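Local coordinates for SxtG (Microseira wollei, PDB 6U1R), which probably transfers an amidino group from a donor to an amine substrate in the biosynthesis of saxitoxin, as an amidinotransferase related to glycine amidinotransferase, at residues I147-A152 and P212-A217. Sequence-based numbering, arbitrary orientation.
Sequences IEAPMA and PTFDAA
Pro150 lies over one face of the Phe214 ring in a CH-pi contact, its CD 3.4 Å from the ring centroid. This carbon stands 19° off the ring normal, offset toward the rim at CE2. CG of the same proline extends past the rim, beside CD2 and CE2. The first torsion sets Phe214 CG between the backbone N and the carbonyl carbon, and chi2 near 84° turns the ring face to the proline. Ala149 approaches the ring obliquely, with CB 3.8 Å from Phe214 CE1, and also packs against the Phe214 carbonyl oxygen.

The backbones are joined beside this packing by one hydrogen bond, from Phe214 N to Pro150 O (3.0 Å). It is bent to 145° at the hydrogen, and its donor stands above the carbonyl plane. The same oxygen receives a CA-H...O contact from Thr213 CA at 3.1 Å. Further along, Ala152 CB packs against Thr213 CB and OG1, and that hydroxyl is hydrogen-bonded to Val233 O.

Met151 crosses Asp215 at about a right angle. A bend at chi3 places Met151 CE against the carboxylate, 3.6 Å from Asp215 OD1, an apolar neighbour for an acid whose OD2 is hydrogen-bonded to His264 NE2. Thr234 OG1 holds Asp215 N, while Leu140 and Trp241 also pack on Phe214.

The contact thus joins the loop leaving strand 145-148 to the segment bearing Asp215, a predicted active-site residue. Asp215, together with His264 and Cys368, likewise predicted to be catalytic, is consistent with the Cys-His-Asp catalytic triad of the amidinotransferase family.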
ATOM      1  N   ILE A 147      -0.395   9.305  -2.145  1.00 13.68           N
ATOM      2  CA  ILE A 147      -0.956   7.952  -2.206  1.00 12.53           C
ATOM      3  C   ILE A 147      -0.212   7.155  -3.271  1.00 11.65           C
ATOM      4  O   ILE A 147      -0.160   7.562  -4.443  1.00 12.16           O
ATOM      5  CB  ILE A 147      -2.465   7.979  -2.528  1.00 14.21           C
ATOM      6  CG1 ILE A 147      -3.219   8.871  -1.540  1.00 14.30           C
ATOM      7  CG2 ILE A 147      -3.043   6.555  -2.517  1.00 14.34           C
ATOM      8  CD1 ILE A 147      -4.659   9.145  -1.939  1.00 16.09           C
ATOM      9  N   GLU A 148       0.330   5.995  -2.880  1.00 11.77           N
ATOM     10  CA  GLU A 148       0.963   5.099  -3.843  1.00 12.47           C
ATOM     11  C   GLU A 148      -0.100   4.231  -4.505  1.00 12.19           C
ATOM     12  O   GLU A 148      -0.840   3.499  -3.827  1.00 12.65           O
ATOM     13  CB  GLU A 148       2.037   4.236  -3.175  1.00 12.58           C
ATOM     14  CG  GLU A 148       3.070   5.075  -2.390  1.00 13.85           C
ATOM     15  CD  GLU A 148       4.381   4.362  -2.087  1.00 16.28           C
ATOM     16  OE1 GLU A 148       4.528   3.166  -2.439  1.00 17.82           O
ATOM     17  OE2 GLU A 148       5.271   5.012  -1.482  1.00 15.88           O
ATOM     18  N   ALA A 149      -0.158   4.315  -5.828  1.00 11.23           N
ATOM     19  CA  ALA A 149      -1.169   3.636  -6.620  1.00 10.60           C
ATOM     20  C   ALA A 149      -0.951   2.122  -6.648  1.00 12.68           C
ATOM     21  O   ALA A 149       0.190   1.644  -6.688  1.00 12.42           O
ATOM     22  CB  ALA A 149      -1.151   4.165  -8.043  1.00 11.71           C
ATOM     23  N   PRO A 150      -2.041   1.346  -6.687  1.00 11.75           N
ATOM     24  CA  PRO A 150      -1.917  -0.108  -6.878  1.00 12.86           C
ATOM     25  C   PRO A 150      -1.879  -0.443  -8.360  1.00 11.83           C
ATOM     26  O   PRO A 150      -2.929  -0.665  -8.966  1.00 13.13           O
ATOM     27  CB  PRO A 150      -3.177  -0.651  -6.200  1.00 11.96           C
ATOM     28  CG  PRO A 150      -4.219   0.449  -6.437  1.00 13.45           C
ATOM     29  CD  PRO A 150      -3.445   1.764  -6.512  1.00 12.50           C
ATOM     30  N   MET A 151      -0.696  -0.450  -8.956  1.00 12.39           N
ATOM     31  CA  MET A 151      -0.597  -0.447 -10.407  1.00 12.16           C
ATOM     32  C   MET A 151      -0.750  -1.841 -11.006  1.00 12.41           C
ATOM     33  O   MET A 151      -0.221  -2.830 -10.479  1.00 12.71           O
ATOM     34  CB  MET A 151       0.738   0.175 -10.824  1.00 12.97           C
ATOM     35  CG  MET A 151       0.889   1.630 -10.327  1.00 13.74           C
ATOM     36  SD  MET A 151       2.458   2.396 -10.840  1.00 13.34           S
ATOM     37  CE  MET A 151       2.116   2.834 -12.544  1.00 14.50           C
ATOM     38  N   ALA A 152      -1.473  -1.911 -12.128  1.00 11.41           N
ATOM     39  CA  ALA A 152      -1.760  -3.203 -12.768  1.00 14.41           C
ATOM     40  C   ALA A 152      -0.572  -3.770 -13.534  1.00 15.33           C
ATOM     41  O   ALA A 152      -0.526  -4.988 -13.780  1.00 13.64           O
ATOM     42  CB  ALA A 152      -2.954  -3.067 -13.718  1.00 14.78           C
ATOM     43  N   PRO A 212      -8.424  -4.544  -6.823  1.00 12.86           N
ATOM     44  CA  PRO A 212      -8.326  -3.099  -7.113  1.00 12.94           C
ATOM     45  C   PRO A 212      -7.001  -2.736  -7.770  1.00 12.97           C
ATOM     46  O   PRO A 212      -5.938  -2.995  -7.200  1.00 12.10           O
ATOM     47  CB  PRO A 212      -8.447  -2.450  -5.729  1.00 14.09           C
ATOM     48  CG  PRO A 212      -9.006  -3.474  -4.824  1.00 15.31           C
ATOM     49  CD  PRO A 212      -8.661  -4.816  -5.393  1.00 14.00           C
ATOM     50  N   THR A 213      -7.062  -2.089  -8.944  1.00 12.05           N
ATOM     51  CA  THR A 213      -5.884  -1.508  -9.585  1.00 11.39           C
ATOM     52  C   THR A 213      -6.239  -0.151 -10.179  1.00 13.04           C
ATOM     53  O   THR A 213      -7.346   0.055 -10.703  1.00 11.66           O
ATOM     54  CB  THR A 213      -5.260  -2.402 -10.702  1.00 11.90           C
ATOM     55  OG1 THR A 213      -6.211  -2.682 -11.742  1.00 15.20           O
ATOM     56  CG2 THR A 213      -4.737  -3.703 -10.132  1.00 13.07           C
ATOM     57  N   PHE A 214      -5.300   0.783 -10.062  1.00 12.63           N
ATOM     58  CA  PHE A 214      -5.384   2.024 -10.822  1.00 11.86           C
ATOM     59  C   PHE A 214      -4.001   2.647 -10.939  1.00 13.84           C
ATOM     60  O   PHE A 214      -3.118   2.417 -10.103  1.00 12.68           O
ATOM     61  CB  PHE A 214      -6.381   3.029 -10.199  1.00 11.77           C
ATOM     62  CG  PHE A 214      -5.970   3.604  -8.859  1.00 13.05           C
ATOM     63  CD1 PHE A 214      -5.116   4.703  -8.794  1.00 12.32           C
ATOM     64  CD2 PHE A 214      -6.463   3.077  -7.672  1.00 13.41           C
ATOM     65  CE1 PHE A 214      -4.758   5.243  -7.581  1.00 14.12           C
ATOM     66  CE2 PHE A 214      -6.109   3.627  -6.440  1.00 14.05           C
ATOM     67  CZ  PHE A 214      -5.262   4.706  -6.393  1.00 14.40           C
ATOM     68  N   ASP A 215      -3.828   3.415 -12.016  1.00 12.37           N
ATOM     69  CA  ASP A 215      -2.709   4.332 -12.173  1.00 12.41           C
ATOM     70  C   ASP A 215      -3.179   5.731 -11.790  1.00 13.42           C
ATOM     71  O   ASP A 215      -4.292   6.147 -12.144  1.00 11.06           O
ATOM     72  CB  ASP A 215      -2.209   4.371 -13.620  1.00 12.22           C
ATOM     73  CG  ASP A 215      -1.332   3.182 -13.994  1.00 13.44           C
ATOM     74  OD1 ASP A 215      -1.366   2.153 -13.293  1.00 12.29           O
ATOM     75  OD2 ASP A 215      -0.614   3.287 -15.010  1.00 14.39           O
ATOM     76  N   ALA A 216      -2.314   6.479 -11.111  1.00 12.52           N
ATOM     77  CA  ALA A 216      -2.728   7.797 -10.650  1.00 12.52           C
ATOM     78  C   ALA A 216      -3.038   8.719 -11.822  1.00 13.01           C
ATOM     79  O   ALA A 216      -3.890   9.609 -11.712  1.00 13.22           O
ATOM     80  CB  ALA A 216      -1.635   8.391  -9.759  1.00 13.15           C
ATOM     81  N   ALA A 217      -2.378   8.512 -12.952  1.00 11.50           N
ATOM     82  CA  ALA A 217      -2.566   9.405 -14.089  1.00 12.45           C
ATOM     83  C   ALA A 217      -3.849   9.130 -14.864  1.00 11.84           C
ATOM     84  O   ALA A 217      -4.112   9.831 -15.854  1.00 12.28           O
ATOM     85  CB  ALA A 217      -1.364   9.311 -15.022  1.00 13.16           C
TER